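Local structure of pili retraction protein PilT (Thermus thermophilus, 5FL3) at residues A[325-328]-A[329-332]; A[355-358]-A[359-363]; A[192-195]-A[196-199]; A[216-219]-A[220-224]. The protein probably binds and hydrolyses ATP to power the retraction of pili, and here carries bound ADP. One frame throughout, in Å; residues are numbered along the deposited sequence.

Contact 1: A[325-328]-A[329-332]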
loop_
_atom_site.group_PDB
_atom_site.type_symbol
_atom_site.label_atom_id
_atom_site.label_comp_id
_atom_site.label_asym_id
_atom_site.label_seq_id
_atom_site.Cartn_x
_atom_site.Cartn_y
_atom_site.Cartn_z
ATOM N N MET A 325 13.781 -7.132 -13.947
ATOM C CA MET A 325 12.546 -7.866 -13.732
ATOM C C MET A 325 12.798 -9.220 -13.079
ATOM O O MET A 325 13.949 -9.645 -12.936
ATOM C CB MET A 325 11.805 -8.052 -15.064
ATOM C CG MET A 325 11.323 -6.746 -15.705
ATOM S SD MET A 325 10.441 -7.034 -17.254
ATOM C CE MET A 325 11.620 -6.376 -18.425
ATOM N N ARG A 326 11.704 -9.881 -12.705
ATOM C CA ARG A 326 11.703 -11.199 -12.072
ATOM C C ARG A 326 10.254 -11.547 -11.740
ATOM O O ARG A 326 9.437 -10.651 -11.505
ATOM C CB ARG A 326 12.541 -11.210 -10.797
ATOM C CG ARG A 326 11.875 -10.449 -9.688
ATOM C CD ARG A 326 12.816 -9.604 -8.908
ATOM N NE ARG A 326 12.218 -9.254 -7.633
ATOM C CZ ARG A 326 12.871 -8.644 -6.656
ATOM N NH1 ARG A 326 14.148 -8.324 -6.822
ATOM N NH2 ARG A 326 12.250 -8.367 -5.513
ATOM N N THR A 327 9.930 -12.835 -11.719
ATOM C CA THR A 327 8.592 -13.268 -11.342
ATOM C C THR A 327 8.543 -13.531 -9.846
ATOM O O THR A 327 9.589 -13.557 -9.184
ATOM C CB THR A 327 8.166 -14.540 -12.097
ATOM O OG1 THR A 327 9.069 -15.606 -11.790
ATOM C CG2 THR A 327 8.173 -14.302 -13.584
ATOM N N PHE A 328 7.341 -13.717 -9.310
ATOM C CA PHE A 328 7.219 -14.165 -7.930
ATOM C C PHE A 328 7.960 -15.473 -7.697
ATOM O O PHE A 328 8.701 -15.590 -6.720
ATOM C CB PHE A 328 5.763 -14.346 -7.517
ATOM C CG PHE A 328 5.281 -13.300 -6.579
ATOM C CD1 PHE A 328 5.884 -12.057 -6.554
ATOM C CD2 PHE A 328 4.267 -13.565 -5.686
ATOM C CE1 PHE A 328 5.461 -11.081 -5.697
ATOM C CE2 PHE A 328 3.849 -12.582 -4.816
ATOM C CZ PHE A 328 4.419 -11.336 -4.820
ATOM N N ASP A 329 7.746 -16.446 -8.586
ATOM C CA ASP A 329 8.304 -17.774 -8.388
ATOM C C ASP A 329 9.817 -17.689 -8.424
ATOM O O ASP A 329 10.493 -18.459 -7.747
ATOM C CB ASP A 329 7.785 -18.763 -9.432
ATOM C CG ASP A 329 6.307 -19.087 -9.248
ATOM O OD1 ASP A 329 5.755 -18.682 -8.200
ATOM O OD2 ASP A 329 5.720 -19.766 -10.136
ATOM N N GLN A 330 10.350 -16.730 -9.180
ATOM C CA GLN A 330 11.796 -16.491 -9.187
ATOM C C GLN A 330 12.283 -15.888 -7.879
ATOM O O GLN A 330 13.287 -16.319 -7.334
ATOM C CB GLN A 330 12.208 -15.574 -10.341
ATOM C CG GLN A 330 12.296 -16.253 -11.691
ATOM C CD GLN A 330 12.613 -15.270 -12.796
ATOM O OE1 GLN A 330 11.921 -14.268 -12.962
ATOM N NE2 GLN A 330 13.670 -15.542 -13.552
ATOM N N HIS A 331 11.580 -14.892 -7.366
ATOM C CA HIS A 331 12.058 -14.234 -6.161
ATOM C C HIS A 331 11.936 -15.165 -4.966
ATOM O O HIS A 331 12.720 -15.058 -4.026
ATOM C CB HIS A 331 11.303 -12.928 -5.903
ATOM C CG HIS A 331 11.924 -12.075 -4.840
ATOM N ND1 HIS A 331 11.191 -11.489 -3.828
ATOM C CD2 HIS A 331 13.212 -11.714 -4.623
ATOM C CE1 HIS A 331 12.000 -10.807 -3.037
ATOM N NE2 HIS A 331 13.234 -10.926 -3.498
ATOM N N LEU A 332 10.963 -16.078 -5.013
ATOM C CA LEU A 332 10.692 -16.996 -3.897
ATOM C C LEU A 332 11.823 -18.003 -3.719
ATOM O O LEU A 332 12.310 -18.213 -2.605
ATOM C CB LEU A 332 9.375 -17.736 -4.104
ATOM C CG LEU A 332 8.098 -16.954 -3.789
ATOM C CD1 LEU A 332 6.866 -17.728 -4.244
ATOM C CD2 LEU A 332 7.996 -16.595 -2.299
#

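Contact 2: A[355-358]-A[359-363]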
loop_
_atom_site.group_PDB
_atom_site.type_symbol
_atom_site.label_atom_id
_atom_site.label_comp_id
_atom_site.label_asym_id
_atom_site.label_seq_id
_atom_site.Cartn_x
_atom_site.Cartn_y
_atom_site.Cartn_z
ATOM N N GLU A 355 6.121 -25.034 -10.873
ATOM C CA GLU A 355 7.217 -24.306 -11.514
ATOM C C GLU A 355 8.248 -23.874 -10.475
ATOM O O GLU A 355 9.398 -23.585 -10.808
ATOM C CB GLU A 355 6.696 -23.091 -12.312
ATOM C CG GLU A 355 5.901 -23.463 -13.595
ATOM C CD GLU A 355 5.430 -22.253 -14.430
ATOM O OE1 GLU A 355 6.290 -21.448 -14.862
ATOM O OE2 GLU A 355 4.203 -22.121 -14.681
ATOM N N PHE A 356 7.840 -23.868 -9.211
ATOM C CA PHE A 356 8.746 -23.535 -8.123
ATOM C C PHE A 356 9.850 -24.577 -7.934
ATOM O O PHE A 356 11.038 -24.233 -7.989
ATOM C CB PHE A 356 7.977 -23.360 -6.807
ATOM C CG PHE A 356 8.867 -23.082 -5.624
ATOM C CD1 PHE A 356 9.468 -21.845 -5.469
ATOM C CD2 PHE A 356 9.113 -24.060 -4.675
ATOM C CE1 PHE A 356 10.295 -21.589 -4.393
ATOM C CE2 PHE A 356 9.937 -23.803 -3.598
ATOM C CZ PHE A 356 10.524 -22.570 -3.455
ATOM N N ARG A 357 9.470 -25.836 -7.698
ATOM C CA ARG A 357 10.468 -26.861 -7.369
ATOM C C ARG A 357 11.411 -27.128 -8.545
ATOM O O ARG A 357 12.603 -27.348 -8.350
ATOM C CB ARG A 357 9.792 -28.157 -6.908
ATOM C CG ARG A 357 10.769 -29.301 -6.557
ATOM C CD ARG A 357 11.789 -28.945 -5.453
ATOM N NE ARG A 357 12.608 -30.109 -5.084
ATOM C CZ ARG A 357 13.760 -30.061 -4.413
ATOM N NH1 ARG A 357 14.262 -28.894 -4.029
ATOM N NH2 ARG A 357 14.417 -31.188 -4.136
ATOM N N LEU A 358 10.874 -27.096 -9.760
ATOM C CA LEU A 358 11.707 -27.092 -10.953
ATOM C C LEU A 358 12.776 -26.014 -10.836
ATOM O O LEU A 358 13.971 -26.306 -10.751
ATOM C CB LEU A 358 10.866 -26.854 -12.208
ATOM C CG LEU A 358 9.924 -27.975 -12.625
ATOM C CD1 LEU A 358 9.225 -27.620 -13.929
ATOM C CD2 LEU A 358 10.694 -29.273 -12.755
ATOM N N LEU A 359 12.319 -24.768 -10.819
ATOM C CA LEU A 359 13.182 -23.604 -10.679
ATOM C C LEU A 359 14.161 -23.721 -9.506
ATOM O O LEU A 359 15.328 -23.331 -9.620
ATOM C CB LEU A 359 12.321 -22.354 -10.511
ATOM C CG LEU A 359 12.612 -21.167 -11.421
ATOM C CD1 LEU A 359 12.208 -21.472 -12.854
ATOM C CD2 LEU A 359 11.887 -19.940 -10.916
ATOM N N LEU A 360 13.681 -24.261 -8.387
ATOM C CA LEU A 360 14.501 -24.414 -7.185
ATOM C C LEU A 360 15.649 -25.382 -7.403
ATOM O O LEU A 360 16.792 -25.075 -7.062
ATOM C CB LEU A 360 13.654 -24.884 -5.999
ATOM C CG LEU A 360 14.434 -25.232 -4.729
ATOM C CD1 LEU A 360 15.273 -24.058 -4.259
ATOM C CD2 LEU A 360 13.493 -25.686 -3.629
ATOM N N THR A 361 15.342 -26.545 -7.984
ATOM C CA THR A 361 16.333 -27.615 -8.171
ATOM C C THR A 361 17.599 -27.104 -8.860
ATOM O O THR A 361 18.685 -27.677 -8.699
ATOM C CB THR A 361 15.760 -28.804 -8.992
ATOM O OG1 THR A 361 15.115 -28.314 -10.174
ATOM C CG2 THR A 361 14.769 -29.612 -8.163
ATOM N N LYS A 362 17.453 -26.008 -9.602
ATOM C CA LYS A 362 18.573 -25.368 -10.269
ATOM C C LYS A 362 19.319 -24.409 -9.345
ATOM O O LYS A 362 19.769 -23.345 -9.770
ATOM C CB LYS A 362 18.068 -24.646 -11.501
ATOM C CG LYS A 362 17.051 -25.469 -12.250
ATOM C CD LYS A 362 16.261 -24.615 -13.219
ATOM C CE LYS A 362 16.220 -25.245 -14.607
ATOM N NZ LYS A 362 15.475 -24.401 -15.584
ATOM N N ALA A 363 19.453 -24.806 -8.082
ATOM C CA ALA A 363 20.227 -24.058 -7.097
ATOM C C ALA A 363 20.529 -24.945 -5.894
ATOM O O ALA A 363 19.711 -25.784 -5.516
ATOM C CB ALA A 363 19.480 -22.807 -6.666
#

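Contact 3: A[192-195]-A[196-199]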
loop_
_atom_site.group_PDB
_atom_site.type_symbol
_atom_site.label_atom_id
_atom_site.label_comp_id
_atom_site.label_asym_id
_atom_site.label_seq_id
_atom_site.Cartn_x
_atom_site.Cartn_y
_atom_site.Cartn_z
ATOM N N THR A 192 -11.177 15.932 0.186
ATOM C CA THR A 192 -11.794 15.784 -1.126
ATOM C C THR A 192 -12.768 14.630 -1.024
ATOM O O THR A 192 -12.561 13.737 -0.192
ATOM C CB THR A 192 -10.761 15.493 -2.220
ATOM O OG1 THR A 192 -11.342 15.712 -3.504
ATOM C CG2 THR A 192 -10.272 14.031 -2.157
ATOM N N ASP A 193 -13.809 14.629 -1.854
ATOM C CA ASP A 193 -14.877 13.624 -1.757
ATOM C C ASP A 193 -14.491 12.207 -2.137
ATOM O O ASP A 193 -14.962 11.261 -1.530
ATOM C CB ASP A 193 -16.072 14.051 -2.601
ATOM C CG ASP A 193 -16.745 15.286 -2.040
ATOM O OD1 ASP A 193 -16.736 15.434 -0.797
ATOM O OD2 ASP A 193 -17.252 16.121 -2.820
ATOM N N SER A 194 -13.625 12.050 -3.126
ATOM C CA SER A 194 -13.299 10.720 -3.624
ATOM C C SER A 194 -11.952 10.709 -4.312
ATOM O O SER A 194 -11.363 11.762 -4.532
ATOM C CB SER A 194 -14.371 10.229 -4.603
ATOM O OG SER A 194 -14.375 11.005 -5.797
ATOM N N PHE A 195 -11.488 9.514 -4.672
ATOM C CA PHE A 195 -10.322 9.367 -5.535
ATOM C C PHE A 195 -10.524 10.082 -6.846
ATOM O O PHE A 195 -9.600 10.720 -7.354
ATOM C CB PHE A 195 -10.014 7.903 -5.804
ATOM C CG PHE A 195 -9.504 7.184 -4.605
ATOM C CD1 PHE A 195 -8.367 7.644 -3.940
ATOM C CD2 PHE A 195 -10.152 6.055 -4.127
ATOM C CE1 PHE A 195 -7.890 6.982 -2.815
ATOM C CE2 PHE A 195 -9.688 5.390 -3.004
ATOM C CZ PHE A 195 -8.554 5.848 -2.345
ATOM N N TYR A 196 -11.734 9.984 -7.387
ATOM C CA TYR A 196 -12.007 10.585 -8.679
ATOM C C TYR A 196 -11.919 12.102 -8.578
ATOM O O TYR A 196 -11.222 12.731 -9.369
ATOM C CB TYR A 196 -13.375 10.166 -9.228
ATOM C CG TYR A 196 -13.594 10.714 -10.617
ATOM C CD1 TYR A 196 -13.026 10.094 -11.724
ATOM C CD2 TYR A 196 -14.330 11.875 -10.821
ATOM C CE1 TYR A 196 -13.193 10.614 -12.999
ATOM C CE2 TYR A 196 -14.510 12.399 -12.099
ATOM C CZ TYR A 196 -13.942 11.764 -13.180
ATOM O OH TYR A 196 -14.115 12.282 -14.445
ATOM N N THR A 197 -12.620 12.676 -7.601
ATOM C CA THR A 197 -12.603 14.122 -7.356
ATOM C C THR A 197 -11.183 14.633 -7.176
ATOM O O THR A 197 -10.777 15.655 -7.736
ATOM C CB THR A 197 -13.416 14.474 -6.109
ATOM O OG1 THR A 197 -14.788 14.159 -6.357
ATOM C CG2 THR A 197 -13.326 15.940 -5.816
ATOM N N GLY A 198 -10.430 13.898 -6.377
ATOM C CA GLY A 198 -9.061 14.269 -6.118
ATOM C C GLY A 198 -8.231 14.187 -7.382
ATOM O O GLY A 198 -7.458 15.099 -7.660
ATOM N N LEU A 199 -8.399 13.104 -8.144
ATOM C CA LEU A 199 -7.608 12.898 -9.345
ATOM C C LEU A 199 -7.943 14.011 -10.332
ATOM O O LEU A 199 -7.047 14.665 -10.880
ATOM C CB LEU A 199 -7.850 11.501 -9.941
ATOM C CG LEU A 199 -7.157 11.079 -11.253
ATOM C CD1 LEU A 199 -5.696 11.447 -11.276
ATOM C CD2 LEU A 199 -7.281 9.594 -11.494
#

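Contact 4: A[216-219]-A[220-224]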
loop_
_atom_site.group_PDB
_atom_site.type_symbol
_atom_site.label_atom_id
_atom_site.label_comp_id
_atom_site.label_asym_id
_atom_site.label_seq_id
_atom_site.Cartn_x
_atom_site.Cartn_y
_atom_site.Cartn_z
ATOM N N ARG A 216 -10.872 2.026 -8.160
ATOM C CA ARG A 216 -11.990 1.116 -7.921
ATOM C C ARG A 216 -13.007 1.215 -9.068
ATOM O O ARG A 216 -13.683 0.258 -9.417
ATOM C CB ARG A 216 -12.626 1.432 -6.556
ATOM C CG ARG A 216 -11.582 1.906 -5.513
ATOM C CD ARG A 216 -12.183 2.411 -4.193
ATOM N NE ARG A 216 -12.541 1.315 -3.299
ATOM C CZ ARG A 216 -13.770 1.106 -2.829
ATOM N NH1 ARG A 216 -14.755 1.941 -3.166
ATOM N NH2 ARG A 216 -14.018 0.069 -2.024
ATOM N N ASP A 217 -13.066 2.395 -9.664
ATOM C CA ASP A 217 -13.907 2.689 -10.809
ATOM C C ASP A 217 -13.237 2.379 -12.130
ATOM O O ASP A 217 -12.017 2.332 -12.213
ATOM C CB ASP A 217 -14.268 4.170 -10.805
ATOM C CG ASP A 217 -15.208 4.513 -9.715
ATOM O OD1 ASP A 217 -16.153 3.730 -9.517
ATOM O OD2 ASP A 217 -15.015 5.558 -9.055
ATOM N N ARG A 218 -14.033 2.221 -13.172
ATOM C CA ARG A 218 -13.505 2.335 -14.516
ATOM C C ARG A 218 -13.111 3.803 -14.738
ATOM O O ARG A 218 -12.116 4.117 -15.417
ATOM C CB ARG A 218 -14.541 1.874 -15.535
ATOM C CG ARG A 218 -14.281 2.336 -16.932
ATOM C CD ARG A 218 -15.572 2.735 -17.606
ATOM N NE ARG A 218 -15.343 2.948 -19.028
ATOM C CZ ARG A 218 -14.869 4.081 -19.531
ATOM N NH1 ARG A 218 -14.606 5.092 -18.705
ATOM N NH2 ARG A 218 -14.670 4.207 -20.845
ATOM N N GLU A 219 -13.906 4.686 -14.135
ATOM C CA GLU A 219 -13.739 6.127 -14.264
ATOM C C GLU A 219 -12.373 6.540 -13.743
ATOM O O GLU A 219 -11.613 7.225 -14.436
ATOM C CB GLU A 219 -14.842 6.878 -13.506
ATOM C CG GLU A 219 -16.246 6.802 -14.118
ATOM C CD GLU A 219 -16.913 5.424 -14.001
ATOM O OE1 GLU A 219 -16.537 4.639 -13.104
ATOM O OE2 GLU A 219 -17.827 5.130 -14.808
ATOM N N THR A 220 -12.069 6.113 -12.523
ATOM C CA THR A 220 -10.771 6.362 -11.910
ATOM C C THR A 220 -9.612 5.678 -12.651
ATOM O O THR A 220 -8.541 6.268 -12.802
ATOM C CB THR A 220 -10.770 5.908 -10.456
ATOM O OG1 THR A 220 -11.877 6.518 -9.782
ATOM C CG2 THR A 220 -9.504 6.333 -9.780
ATOM N N VAL A 221 -9.811 4.447 -13.122
ATOM C CA VAL A 221 -8.734 3.744 -13.828
ATOM C C VAL A 221 -8.419 4.483 -15.125
ATOM O O VAL A 221 -7.249 4.708 -15.462
ATOM C CB VAL A 221 -9.096 2.244 -14.125
ATOM C CG1 VAL A 221 -8.148 1.628 -15.141
ATOM C CG2 VAL A 221 -9.089 1.427 -12.851
ATOM N N GLU A 222 -9.464 4.877 -15.846
ATOM C CA GLU A 222 -9.275 5.580 -17.114
ATOM C C GLU A 222 -8.607 6.936 -16.884
ATOM O O GLU A 222 -7.693 7.322 -17.622
ATOM C CB GLU A 222 -10.611 5.764 -17.843
ATOM C CG GLU A 222 -10.462 6.242 -19.293
ATOM C CD GLU A 222 -11.781 6.267 -20.059
ATOM O OE1 GLU A 222 -12.819 6.531 -19.432
ATOM O OE2 GLU A 222 -11.785 6.017 -21.284
ATOM N N ALA A 223 -9.063 7.645 -15.851
ATOM C CA ALA A 223 -8.560 8.978 -15.559
ATOM C C ALA A 223 -7.090 8.885 -15.238
ATOM O O ALA A 223 -6.288 9.697 -15.710
ATOM C CB ALA A 223 -9.324 9.613 -14.405
ATOM N N ALA A 224 -6.741 7.877 -14.444
ATOM C CA ALA A 224 -5.358 7.670 -14.053
ATOM C C ALA A 224 -4.488 7.338 -15.268
ATOM O O ALA A 224 -3.369 7.820 -15.375
ATOM C CB ALA A 224 -5.267 6.591 -13.017
#

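Contact 1: A[325-328]-A[329-332]
T327 and Q330 grip each other in a capping box, the reciprocal exchange that starts helix 328-337. T327 OG1 accepts the amide Q330 N at 3.1 Å, and Q330 OE1 takes the amide T327 N in return at 2.8 Å, in the carbonyl plane and on a lone pair. With chi1 of 61°, OG1 stands between the backbone N of T327 and its carbonyl carbon, which turns it back over the first turn. Replacing Q330 by an alanine removes OE1 and NE2, which would probably leave T327 N without its side-chain acceptor and M318 O, in the preceding helix 313-318, without this donor.

Beside the box, the R326 guanidinium lies flat on the H331 ring. Their planes differ by 15° and their centres lie 3.9 Å apart, with NH2 above the middle of the imidazole; the contact is one of stacked faces. The second shell fixes both groups through one residue of strand 287-295: R326 NE donates to L291 O, while H331 ND1 pairs with L291 N. F328 N is likewise taken up, by E292 OE1, and D329 turns its carboxylate to the amides of T351 and S352. The helix start is thus tied to the edge of the nucleotide-binding core, and the H331 side chain lies about 9 Å from the bound ADP. Behind the cap the helical bonds take over at once: H331 N reaches T327 O at 3.0 Å, and L332 N meets F328 O at 2.9 Å.

Contact 2: A[355-358]-A[359-363]
L360 meets two side chains of the preceding turn, F356 and R357, and does so with one methyl. Its CD2 rests beside the F356 ring, 4.0 Å from CE2, the two side chains running alongside each other in the same direction. The same CD2 also sits at the edge of the R357 guanidinium, near its plane and next to NH1, while the two side chains as a whole are set at a slant.

R357 can serve both L360 and T361 because of its shape. CG leaves anti to the backbone N (chi1 179°), and a bend at chi2 of 58° then slants the guanidinium forward, toward the next turn. T361 CG2 lies over one face of that group, offset toward its rim and 3.8 Å from R357 NE, and the two side chains cross at about a right angle. These are van der Waals contacts of methyl groups with the guanidinium, not polar bonds.

L358 takes part mainly through its backbone. Its carbonyl O is approached by T361 OG1, a bond modelled too short for its length to be trusted, and K362 CG lies 3.5 Å from the same L358 O. Regular helical bonds run beneath: L359 N to E355 O at 3.2 Å, L360 N to F356 O at 2.7 Å, and T361 N to R357 O at 2.9 Å.

F356 also touches V333, and L360 touches Y336 and T337; E355 OE1 is bridged to K314. Buried F356 and L360 on one flank, with exposed R357, L358 and T361 on another, make helix 353-361 an amphipathic helix laid against helices 328-337 and 343-349.

Contact 3: A[192-195]-A[196-199]
S194 meets T197 with its hydroxyl: OG accepts T197 N at 3.0 Å, and the N-H points almost straight at it, with an angle of 177°. A chi1 of 67° folds the serine OG back over its own main chain, within range of this first-turn amide. Backbone bonds continue the close-knit part, G198 N to S194 O at 3.0 Å and L199 N to F195 O at 2.8 Å.

T192 completes this inner side. Its OG1 lies against the CG2 methyl of T197, the two threonine side chains passing one another in opposite directions, and its own methyl CG2 comes 4.1 Å from G198 CA. A side chain at G198 would probably crowd T192 CG2 and S194 O.

The outer side is looser. D193 is exposed and offers little more than its CB, 4.0 Å from T197 OG1. The Y196 side chain touches E219 and T220 of helix 218-230; of its atoms, CB is the part that stays near S194 OG.

F195 instead turns its ring from the cap into the interior, among D170, V188, V212 and E214, while L199 packs on I210 and V212 of strand 209-212. A loop thus passes into helix 195-202 through a serine N-cap, on the flank of the P-loop NTPase core.

Contact 4: A[216-219]-A[220-224]
D217 O accepts V221 N at 3.2 Å, the donor lying well above the carbonyl plane, as the chain passes from an extended residue into helix 218-230. D217 occupies the N-cap position, and from R218 onward the backbone is helical. Two further bonds of the same four-residue spacing follow: E222 N to R218 O at 2.8 Å and A223 N to E219 O at 2.9 Å.

The D217 side chain makes no capping bond to a backbone amide. Its carboxylate slants across T220 instead, and T220 OG1 makes a weak hydrogen bond to OD2 at 3.4 Å. V221 CG2 lies close to D217 O.

From R218, the residue after the N-cap, a salt bridge reaches one turn on to E222, the two side chains extending together from neighbouring turns. R218 NH1 meets E222 OE1 at the edge of the guanidinium; the modelled separation is implausibly short and its exact value doubtful at this resolution. The guanidinium and carboxylate planes are 77° apart, and OE1 is the nearer oxygen to NH1. A chi1 of 162° points the R218 chain away from its own N before it bends at chi2, while E222 stays extended beyond CG, which brings the ends level. NH2 of the same arginine bridges to E258 OE1. A leucine in place of R218 would probably leave E222 OE1 and E258 OE1 without the positive charge they share.

Both R218 and E222 touch F254. T220, A223 and A224 turn to helix 195-202, and V221 to M215 and F253, within the beta-alpha-beta unit of strand 209-212, helix 218-230 and strand 233-238.

Followed from the N terminus, the contacts come in series, 3, 4, 1 and 2, and none nests in or crosses another; each closes a single turn. Contact 3 turns the loop after strand 182-187 into helix 195-202, and contact 4 opens helix 218-230 after strand 209-212. These two touch, with L199 CD2 3.6 Å from A223 CB, so two helices of the nucleotide-binding core pack near their N-terminal ends. Contact 1 begins helix 328-337 beside strand 287-295, and contact 2 lies on the last helix; Q330 CG meets L359 CD2 at 3.8 Å. The two pairs are far apart, the centres of contacts 2 and 3 being about 45 Å from each other.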